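Local coordinates for protein Glucanase/chitosanase (Paenibacillus fukuinensis, PDB 4ZY9) that binds chitosan through this carbohydrate-binding module of family CBM32, a beta-sandwich domain of a larger enzyme that probably hydrolyses chitosan and glucan, at residues A[13-19]-A[48-54]; A[30-36]-A[130-134]; A[71-75]-A[97-103]. The protein carries 1 engineered substitution. All coordinates share one frame; numbering follows the deposited sequence. Where two conformers were deposited one is given.

Interaction 1 (A[13-19]-A[48-54])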
loop_
_atom_site.group_PDB
_atom_site.type_symbol
_atom_site.label_atom_id
_atom_site.label_comp_id
_atom_site.label_asym_id
_atom_site.label_seq_id
_atom_site.Cartn_x
_atom_site.Cartn_y
_atom_site.Cartn_z
ATOM N N LYS A 13 9.489 -4.280 6.418
ATOM C CA LYS A 13 10.048 -4.616 5.135
ATOM C C LYS A 13 10.286 -3.338 4.350
ATOM O O LYS A 13 9.765 -2.283 4.658
ATOM C CB LYS A 13 9.098 -5.469 4.374
ATOM C CG LYS A 13 8.840 -6.827 4.963
ATOM C CD LYS A 13 10.098 -7.671 5.079
ATOM C CE LYS A 13 9.769 -9.109 5.213
ATOM N NZ LYS A 13 9.237 -9.213 6.562
ATOM N N THR A 14 11.138 -3.429 3.325
ATOM C CA THR A 14 11.511 -2.212 2.537
ATOM C C THR A 14 10.342 -1.820 1.616
ATOM O O THR A 14 9.772 -2.634 0.933
ATOM C CB THR A 14 12.725 -2.595 1.653
ATOM O OG1 THR A 14 13.806 -3.103 2.475
ATOM C CG2 THR A 14 13.229 -1.396 0.844
ATOM N N ALA A 15 10.101 -0.551 1.631
ATOM C CA ALA A 15 8.998 0.006 0.878
ATOM C C ALA A 15 9.441 1.057 -0.136
ATOM O O ALA A 15 10.477 1.745 0.134
ATOM C CB ALA A 15 7.879 0.602 1.768
ATOM N N THR A 16 8.707 1.241 -1.182
ATOM C CA THR A 16 8.986 2.144 -2.296
ATOM C C THR A 16 7.747 2.890 -2.626
ATOM O O THR A 16 6.715 2.190 -2.783
ATOM C CB THR A 16 9.499 1.309 -3.479
ATOM O OG1 THR A 16 10.645 0.542 -3.034
ATOM C CG2 THR A 16 9.896 2.165 -4.590
ATOM N N ALA A 17 7.775 4.145 -2.894
ATOM C CA ALA A 17 6.593 4.930 -3.286
ATOM C C ALA A 17 6.822 5.747 -4.484
ATOM O O ALA A 17 8.022 6.096 -4.806
ATOM C CB ALA A 17 6.080 5.819 -2.154
ATOM N N SER A 18 5.845 6.196 -5.142
ATOM C CA SER A 18 5.981 7.079 -6.253
ATOM C C SER A 18 6.514 8.454 -5.808
ATOM O O SER A 18 7.275 9.082 -6.601
ATOM C CB SER A 18 4.576 7.369 -6.841
ATOM O OG SER A 18 3.650 7.655 -5.826
ATOM N N SER A 19 6.248 8.949 -4.645
ATOM C CA SER A 19 6.737 10.230 -4.152
ATOM C C SER A 19 6.563 10.222 -2.641
ATOM O O SER A 19 5.751 9.373 -2.081
ATOM C CB SER A 19 6.038 11.412 -4.737
ATOM O OG SER A 19 4.705 11.473 -4.330
ATOM N N GLN A 48 -0.673 8.161 -7.394
ATOM C CA GLN A 48 0.408 7.850 -6.480
ATOM C C GLN A 48 0.366 6.429 -6.077
ATOM O O GLN A 48 -0.698 5.797 -6.150
ATOM C CB GLN A 48 0.407 8.743 -5.234
ATOM C CG GLN A 48 0.437 10.204 -5.550
ATOM C CD GLN A 48 1.748 10.759 -6.120
ATOM O OE1 GLN A 48 1.719 11.895 -6.727
ATOM N NE2 GLN A 48 2.837 10.168 -5.843
ATOM N N TRP A 49 1.407 5.856 -5.611
ATOM C CA TRP A 49 1.481 4.393 -5.250
ATOM C C TRP A 49 2.496 4.147 -4.214
ATOM O O TRP A 49 3.476 4.940 -4.064
ATOM C CB TRP A 49 1.628 3.521 -6.521
ATOM C CG TRP A 49 2.830 3.820 -7.361
ATOM C CD1 TRP A 49 2.822 4.535 -8.530
ATOM C CD2 TRP A 49 4.193 3.514 -7.082
ATOM N NE1 TRP A 49 4.062 4.663 -9.028
ATOM C CE2 TRP A 49 4.960 4.025 -8.220
ATOM C CE3 TRP A 49 4.834 2.826 -6.104
ATOM C CZ2 TRP A 49 6.356 3.915 -8.288
ATOM C CZ3 TRP A 49 6.296 2.777 -6.168
ATOM C CH2 TRP A 49 6.981 3.283 -7.247
ATOM N N ILE A 50 2.380 3.014 -3.531
ATOM C CA ILE A 50 3.345 2.549 -2.603
ATOM C C ILE A 50 3.368 1.059 -2.657
ATOM O O ILE A 50 2.271 0.438 -2.697
ATOM C CB ILE A 50 3.055 3.079 -1.174
ATOM C CG1 ILE A 50 4.112 2.599 -0.162
ATOM C CG2 ILE A 50 1.636 2.745 -0.710
ATOM C CD1 ILE A 50 4.085 3.405 1.077
ATOM N N TYR A 51 4.512 0.419 -2.644
ATOM C CA TYR A 51 4.598 -1.008 -2.561
ATOM C C TYR A 51 5.596 -1.435 -1.532
ATOM O O TYR A 51 6.500 -0.652 -1.111
ATOM C CB TYR A 51 4.898 -1.762 -3.905
ATOM C CG TYR A 51 6.243 -1.551 -4.528
ATOM C CD1 TYR A 51 7.386 -2.184 -4.067
ATOM C CD2 TYR A 51 6.391 -0.774 -5.628
ATOM C CE1 TYR A 51 8.607 -2.036 -4.727
ATOM C CE2 TYR A 51 7.633 -0.632 -6.294
ATOM C CZ TYR A 51 8.672 -1.276 -5.793
ATOM O OH TYR A 51 9.903 -1.138 -6.471
ATOM N N VAL A 52 5.476 -2.663 -1.050
ATOM C CA VAL A 52 6.378 -3.340 -0.123
ATOM C C VAL A 52 6.999 -4.522 -0.785
ATOM O O VAL A 52 6.359 -5.243 -1.515
ATOM C CB VAL A 52 5.681 -3.689 1.201
ATOM C CG1 VAL A 52 4.531 -4.624 1.029
ATOM C CG2 VAL A 52 6.668 -4.151 2.231
ATOM N N ASN A 53 8.316 -4.737 -0.480
ATOM C CA ASN A 53 9.071 -5.928 -0.864
ATOM C C ASN A 53 9.014 -6.864 0.286
ATOM O O ASN A 53 9.646 -6.579 1.346
ATOM C CB ASN A 53 10.498 -5.463 -1.206
ATOM C CG ASN A 53 11.383 -6.622 -1.633
ATOM O OD1 ASN A 53 11.088 -7.760 -1.404
ATOM N ND2 ASN A 53 12.534 -6.293 -2.212
ATOM N N LEU A 54 8.286 -7.932 0.189
ATOM C CA LEU A 54 8.210 -8.915 1.260
ATOM C C LEU A 54 9.489 -9.704 1.535
ATOM O O LEU A 54 9.572 -10.441 2.535
ATOM C CB LEU A 54 7.015 -9.845 1.008
ATOM C CG LEU A 54 5.654 -9.242 0.824
ATOM C CD1 LEU A 54 4.685 -10.277 0.504
ATOM C CD2 LEU A 54 5.263 -8.432 2.061
HETATM O O HOH W 1 12.165 -5.979 2.288
#
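Strands 14-17 and 48-54 run antiparallel, their axes 4.7 Å apart and 162° from one another, and Thr16 and Tyr51 form a hydrogen-bonded pair. Tyr51 N reaches Thr16 O at 2.8 Å, and Thr16 N returns a bond to Tyr51 O. On either side of this pair, Asn53 N donates to Thr14 O and Ser18 N to Trp49 O. A water joins Thr14 N to Asn53 O near the end of the pairing.

Two aromatic rings rest on the edge strand. Thr16 and Tyr51 lie side by side, with Thr16 CB 3.8 Å from the ring centroid in a CH-pi contact over one face. Ser18 CB sits over the five-membered ring of Trp49, 3.6 Å from its centroid. A chi1 of 46° turns Ser18 OG back to the strand, where it accepts a hydrogen bond from Trp49 N at 2.9 Å. Arg116 makes a cation-pi contact with the Trp49 ring, and the His118 ring meets it too. On the inner face Ala17 CB lies 4.2 Å from Ile50 CB.

Ser18 thus continues the ladder with a side-chain acceptor and covers the indole as well. The pair attaches an outermost strand of the five-stranded sheet by polar bonds and CH-pi contacts, with small alanines facing inward.

Interaction 2 (A[30-36]-A[130-134])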
loop_
_atom_site.group_PDB
_atom_site.type_symbol
_atom_site.label_atom_id
_atom_site.label_comp_id
_atom_site.label_asym_id
_atom_site.label_seq_id
_atom_site.Cartn_x
_atom_site.Cartn_y
_atom_site.Cartn_z
ATOM N N ALA A 30 4.781 3.542 6.512
ATOM C CA ALA A 30 3.516 2.735 6.492
ATOM C C ALA A 30 3.749 1.337 6.973
ATOM O O ALA A 30 2.761 0.612 7.267
ATOM C CB ALA A 30 2.956 2.747 5.106
ATOM N N PHE A 31 4.987 0.857 7.129
ATOM C CA PHE A 31 5.320 -0.539 7.422
ATOM C C PHE A 31 5.931 -0.750 8.726
ATOM O O PHE A 31 6.498 -1.821 8.990
ATOM C CB PHE A 31 6.141 -1.065 6.221
ATOM C CG PHE A 31 5.354 -1.035 4.960
ATOM C CD1 PHE A 31 4.506 -2.035 4.677
ATOM C CD2 PHE A 31 5.483 0.013 4.106
ATOM C CE1 PHE A 31 3.771 -1.944 3.515
ATOM C CE2 PHE A 31 4.765 0.075 2.914
ATOM C CZ PHE A 31 3.876 -0.914 2.669
ATOM N N ASP A 32 5.912 0.245 9.585
ATOM C CA ASP A 32 6.623 0.172 10.869
ATOM C C ASP A 32 5.792 -0.321 12.036
ATOM O O ASP A 32 6.277 -0.372 13.140
ATOM C CB ASP A 32 7.281 1.502 11.192
ATOM C CG ASP A 32 6.293 2.650 11.513
ATOM O OD1 ASP A 32 5.077 2.412 11.457
ATOM O OD2 ASP A 32 6.809 3.732 11.874
ATOM N N GLY A 33 4.573 -0.715 11.805
ATOM C CA GLY A 33 3.800 -1.283 12.841
ATOM C C GLY A 33 3.185 -0.245 13.754
ATOM O O GLY A 33 2.550 -0.663 14.759
ATOM N N SER A 34 3.198 1.048 13.411
ATOM C CA SER A 34 2.625 2.140 14.285
ATOM C C SER A 34 1.776 3.051 13.580
ATOM O O SER A 34 2.091 3.489 12.415
ATOM C CB SER A 34 3.798 2.881 14.914
ATOM O OG SER A 34 3.344 3.932 15.773
ATOM N N SER A 35 0.689 3.505 14.214
ATOM C CA SER A 35 -0.137 4.526 13.655
ATOM C C SER A 35 0.298 5.934 14.076
ATOM O O SER A 35 -0.406 6.869 13.834
ATOM C CB SER A 35 -1.615 4.403 14.098
ATOM O OG SER A 35 -1.660 4.424 15.498
ATOM N N THR A 36 1.533 6.075 14.638
ATOM C CA THR A 36 2.070 7.362 14.974
ATOM C C THR A 36 2.927 7.947 13.906
ATOM O O THR A 36 3.413 9.119 14.024
ATOM C CB THR A 36 2.970 7.304 16.245
ATOM O OG1 THR A 36 4.126 6.474 16.075
ATOM C CG2 THR A 36 2.094 6.713 17.439
ATOM N N LEU A 130 -0.912 6.929 4.300
ATOM C CA LEU A 130 -1.175 5.702 5.019
ATOM C C LEU A 130 -0.391 5.661 6.309
ATOM O O LEU A 130 0.856 5.695 6.243
ATOM C CB LEU A 130 -0.836 4.490 4.206
ATOM C CG LEU A 130 -1.766 4.160 3.055
ATOM C CD1 LEU A 130 -1.137 3.282 2.023
ATOM C CD2 LEU A 130 -3.100 3.574 3.555
ATOM N N TRP A 131 -1.067 5.493 7.461
ATOM C CA TRP A 131 -0.426 5.139 8.682
ATOM C C TRP A 131 0.208 3.783 8.642
ATOM O O TRP A 131 1.309 3.567 9.174
ATOM C CB TRP A 131 -1.441 5.224 9.903
ATOM C CG TRP A 131 -2.147 6.503 10.108
ATOM C CD1 TRP A 131 -3.456 6.683 9.892
ATOM C CD2 TRP A 131 -1.609 7.742 10.665
ATOM N NE1 TRP A 131 -3.784 7.973 10.246
ATOM C CE2 TRP A 131 -2.654 8.654 10.653
ATOM C CE3 TRP A 131 -0.337 8.162 11.078
ATOM C CZ2 TRP A 131 -2.479 9.947 11.182
ATOM C CZ3 TRP A 131 -0.219 9.461 11.529
ATOM C CH2 TRP A 131 -1.271 10.326 11.501
ATOM N N GLU A 132 -0.579 2.820 8.139
ATOM C CA GLU A 132 -0.220 1.469 8.201
ATOM C C GLU A 132 -0.698 0.722 6.924
ATOM O O GLU A 132 -1.795 0.986 6.427
ATOM C CB GLU A 132 -0.743 0.715 9.419
ATOM C CG GLU A 132 -0.326 1.362 10.719
ATOM C CD GLU A 132 -1.040 0.789 11.975
ATOM O OE1 GLU A 132 -2.219 1.088 12.131
ATOM O OE2 GLU A 132 -0.411 0.045 12.691
ATOM N N PHE A 133 0.109 -0.207 6.431
ATOM C CA PHE A 133 -0.227 -1.102 5.296
ATOM C C PHE A 133 0.291 -2.464 5.697
ATOM O O PHE A 133 1.521 -2.607 5.871
ATOM C CB PHE A 133 0.512 -0.507 4.073
ATOM C CG PHE A 133 0.289 -1.132 2.751
ATOM C CD1 PHE A 133 -0.035 -2.500 2.544
ATOM C CD2 PHE A 133 0.579 -0.404 1.571
ATOM C CE1 PHE A 133 -0.083 -3.058 1.264
ATOM C CE2 PHE A 133 0.559 -1.005 0.325
ATOM C CZ PHE A 133 0.199 -2.315 0.161
ATOM N N GLU A 134 -0.640 -3.371 5.921
ATOM C CA GLU A 134 -0.304 -4.746 6.397
ATOM C C GLU A 134 -0.653 -5.715 5.305
ATOM O O GLU A 134 -1.615 -5.502 4.600
ATOM C CB GLU A 134 -1.073 -5.030 7.651
ATOM C CG GLU A 134 -0.848 -4.006 8.787
ATOM C CD GLU A 134 -1.776 -4.051 9.969
ATOM O OE1 GLU A 134 -2.654 -4.887 9.995
ATOM O OE2 GLU A 134 -1.654 -3.133 10.867
#
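The Phe31 ring puts CZ over one face of the Phe133 ring, 3.5 Å from CD2. The two side chains point the same way, but their planes are 39° apart and the centroids 5.0 Å, so the pair is oblique. Phe133 O approaches the Phe31 ring at CD1, 3.3 Å away. At the other end of the contact, Ser35 O lies 3.0 Å from CE3 of Trp131, by the six-membered part of the indole.

Ala30 sits between these aromatic groups. Its O accepts the backbone N of Phe133 at 2.9 Å, and Glu132 CA-H also points at this oxygen. Ala30 CB packs on the CB atoms of Leu130 and Phe133. Phe133 CG is anti to its backbone N (chi1 -176°), which brings the ring beside Phe31.

Trp131 and Glu132 form a classic beta bulge opposite Asn66. Glu132 runs extended beyond CG, and CG passes 3.6 Å from Ser34 O. Its OE1 is bonded to Asn66 ND2. Cut back to alanine, Glu132 would probably leave that amide without its carboxylate mate and open a gap under the Ser34 carbonyl. The loop has its own brace: Ser34 N donates to Asp32 OD1 at 3.0 Å, an Asx turn, meeting the oxygen from above the carboxylate plane.

The contact therefore closes loop 30-36 over strand 129-136 in two ways. Apolar rings seal the buried end, where one backbone bond serves Ala30 O. Toward the more exposed end, serine carbonyls rest on the side chains of Trp131 and Glu132.

Interaction 3 (A[71-75]-A[97-103])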
loop_
_atom_site.group_PDB
_atom_site.type_symbol
_atom_site.label_atom_id
_atom_site.label_comp_id
_atom_site.label_asym_id
_atom_site.label_seq_id
_atom_site.Cartn_x
_atom_site.Cartn_y
_atom_site.Cartn_z
ATOM N N TYR A 71 -7.115 10.100 2.049
ATOM C CA TYR A 71 -7.316 8.762 1.537
ATOM C C TYR A 71 -7.544 8.698 -0.000
ATOM O O TYR A 71 -7.842 9.737 -0.623
ATOM C CB TYR A 71 -8.492 8.091 2.285
ATOM C CG TYR A 71 -9.871 8.719 1.977
ATOM C CD1 TYR A 71 -10.321 9.771 2.731
ATOM C CD2 TYR A 71 -10.652 8.298 0.946
ATOM C CE1 TYR A 71 -11.542 10.378 2.460
ATOM C CE2 TYR A 71 -11.862 8.908 0.671
ATOM C CZ TYR A 71 -12.287 9.916 1.453
ATOM O OH TYR A 71 -13.555 10.475 1.193
ATOM N N ALA A 72 -7.463 7.482 -0.566
ATOM C CA ALA A 72 -7.771 7.309 -1.981
ATOM C C ALA A 72 -9.194 6.834 -2.111
ATOM O O ALA A 72 -9.588 5.893 -1.413
ATOM C CB ALA A 72 -6.917 6.247 -2.583
ATOM N N SER A 73 -10.006 7.496 -2.933
ATOM C CA SER A 73 -11.308 6.998 -3.269
ATOM C C SER A 73 -11.283 6.052 -4.457
ATOM O O SER A 73 -12.186 5.214 -4.528
ATOM C CB SER A 73 -12.295 8.138 -3.485
ATOM O OG SER A 73 -11.950 8.937 -4.580
ATOM N N SER A 74 -10.293 6.179 -5.362
ATOM C CA SER A 74 -10.086 5.172 -6.339
ATOM C C SER A 74 -8.733 4.567 -6.139
ATOM O O SER A 74 -7.777 5.386 -6.198
ATOM C CB SER A 74 -10.249 5.646 -7.827
ATOM O OG SER A 74 -11.589 6.011 -8.101
ATOM N N TYR A 75 -8.614 3.295 -5.945
ATOM C CA TYR A 75 -7.291 2.600 -5.871
ATOM C C TYR A 75 -7.456 1.206 -6.194
ATOM O O TYR A 75 -8.603 0.625 -6.178
ATOM C CB TYR A 75 -6.638 2.784 -4.538
ATOM C CG TYR A 75 -7.374 2.087 -3.377
ATOM C CD1 TYR A 75 -6.932 0.826 -2.990
ATOM C CD2 TYR A 75 -8.325 2.732 -2.616
ATOM C CE1 TYR A 75 -7.575 0.165 -1.931
ATOM C CE2 TYR A 75 -8.874 2.105 -1.486
ATOM C CZ TYR A 75 -8.427 0.837 -1.191
ATOM O OH TYR A 75 -8.960 0.129 -0.102
ATOM N N THR A 97 -14.949 3.803 -4.846
ATOM C CA THR A 97 -15.786 4.332 -3.767
ATOM C C THR A 97 -15.117 4.204 -2.449
ATOM O O THR A 97 -15.746 4.013 -1.371
ATOM C CB THR A 97 -17.158 3.616 -3.752
ATOM O OG1 THR A 97 -16.952 2.249 -3.607
ATOM C CG2 THR A 97 -17.922 4.001 -5.033
ATOM N N GLY A 98 -13.769 4.310 -2.401
ATOM C CA GLY A 98 -13.061 4.195 -1.129
ATOM C C GLY A 98 -13.536 5.346 -0.230
ATOM O O GLY A 98 -13.773 6.430 -0.706
ATOM N N ASP A 99 -13.493 5.051 1.053
ATOM C CA ASP A 99 -14.024 5.922 2.063
ATOM C C ASP A 99 -13.037 6.197 3.162
ATOM O O ASP A 99 -13.396 6.796 4.159
ATOM C CB ASP A 99 -15.342 5.372 2.672
ATOM C CG ASP A 99 -15.124 4.087 3.449
ATOM O OD1 ASP A 99 -14.094 3.478 3.490
ATOM O OD2 ASP A 99 -16.128 3.572 4.105
ATOM N N GLY A 100 -11.765 5.824 3.050
ATOM C CA GLY A 100 -10.772 6.087 4.026
ATOM C C GLY A 100 -10.905 5.236 5.281
ATOM O O GLY A 100 -11.515 4.178 5.276
ATOM N N GLY A 101 -10.348 5.749 6.326
ATOM C CA GLY A 101 -10.312 5.005 7.565
ATOM C C GLY A 101 -9.586 3.726 7.454
ATOM O O GLY A 101 -8.512 3.662 6.846
ATOM N N ILE A 102 -10.151 2.627 7.965
ATOM C CA ILE A 102 -9.552 1.292 7.722
ATOM C C ILE A 102 -10.199 0.681 6.538
ATOM O O ILE A 102 -11.512 0.774 6.414
ATOM C CB ILE A 102 -9.791 0.404 8.998
ATOM C CG1 ILE A 102 -9.093 1.027 10.200
ATOM C CG2 ILE A 102 -9.375 -0.986 8.728
ATOM C CD1 ILE A 102 -9.470 0.501 11.566
ATOM N N ASP A 103 -9.419 0.126 5.618
ATOM C CA ASP A 103 -9.869 -0.702 4.506
ATOM C C ASP A 103 -9.256 -2.022 4.721
ATOM O O ASP A 103 -8.043 -2.090 4.983
ATOM C CB ASP A 103 -9.480 -0.147 3.168
ATOM C CG ASP A 103 -10.250 1.088 2.785
ATOM O OD1 ASP A 103 -11.264 1.442 3.449
ATOM O OD2 ASP A 103 -9.748 1.741 1.807
HETATM O O HOH W 2 -10.364 4.477 0.989
#
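At one end of the F5/8 type C beta-sandwich, two loop segments interlock, and Tyr71, Ser73 and Tyr75 meet Gly98, Gly100 and Asp103. The first segment leads into strand 75-80 and the second into strand 102-107. Ser73 and Ser74 make a classic beta bulge opposite Val121, where the chain turns a corner.

One backbone bond joins the loops directly. Gly98 N donates to Ser73 O at 2.8 Å, with a nearly straight N-H angle of 163°. The neighbouring Thr97 N is bonded to Thr95 OG1 instead. A side chain on Gly98 would have no room, because a CB there would collide with Ala72 O.

Tyr71 lies against the glycine turn. Its chi1 of 68° sets the ring under the backbone of Asp99 and Gly100. Gly100 N stands over one face, 3.4 Å from CD2, and Asp99 C lies over that face too. Gly98 O comes 3.4 Å from CE2. A CB on Gly100 would run into CD1 of this ring, and the positive phi of 73° also favours glycine.

Asp103 OD2 is the polar centre of the contact. Tyr75 comes from the opposite direction, and OD2 lies at the edge of its ring, near the plane. Trp67 NE1 also donates to OD2. A water gives it a third hydrogen bond and ties in the backbone, donating to Ala72 O at 2.9 Å and accepting from Gly100 N at 2.8 Å. Three donors on one oxygen probably favour the ionised carboxylate. Tyr75 OH donates a hydrogen bond to Asp103 OD2 at 2.6 Å, from above the carboxylate plane.

How the interactions relate
Interactions 1 and 2 are directly coupled, their centres about 12 Å apart. Phe31 wedges its ring against the first strand pair: CE2 lies 3.4 Å from Ala15 CB, and CE1 3.5 Å from Val52 CB. Phe133 CE2 also comes 3.8 Å from Ile50 O, so the two sheets of the sandwich meet here. Interaction 3 stands apart. Its centre is about 18 Å from that of interaction 1, across the middle of the chain, and about 16 Å from that of interaction 2. Nearest atoms remain about 7 and 6 Å away. Interactions 2 and 3 reach the same sheet, where Trp67 touches both Leu130 and Ala72. Their geometry alone does not place the chitosan site.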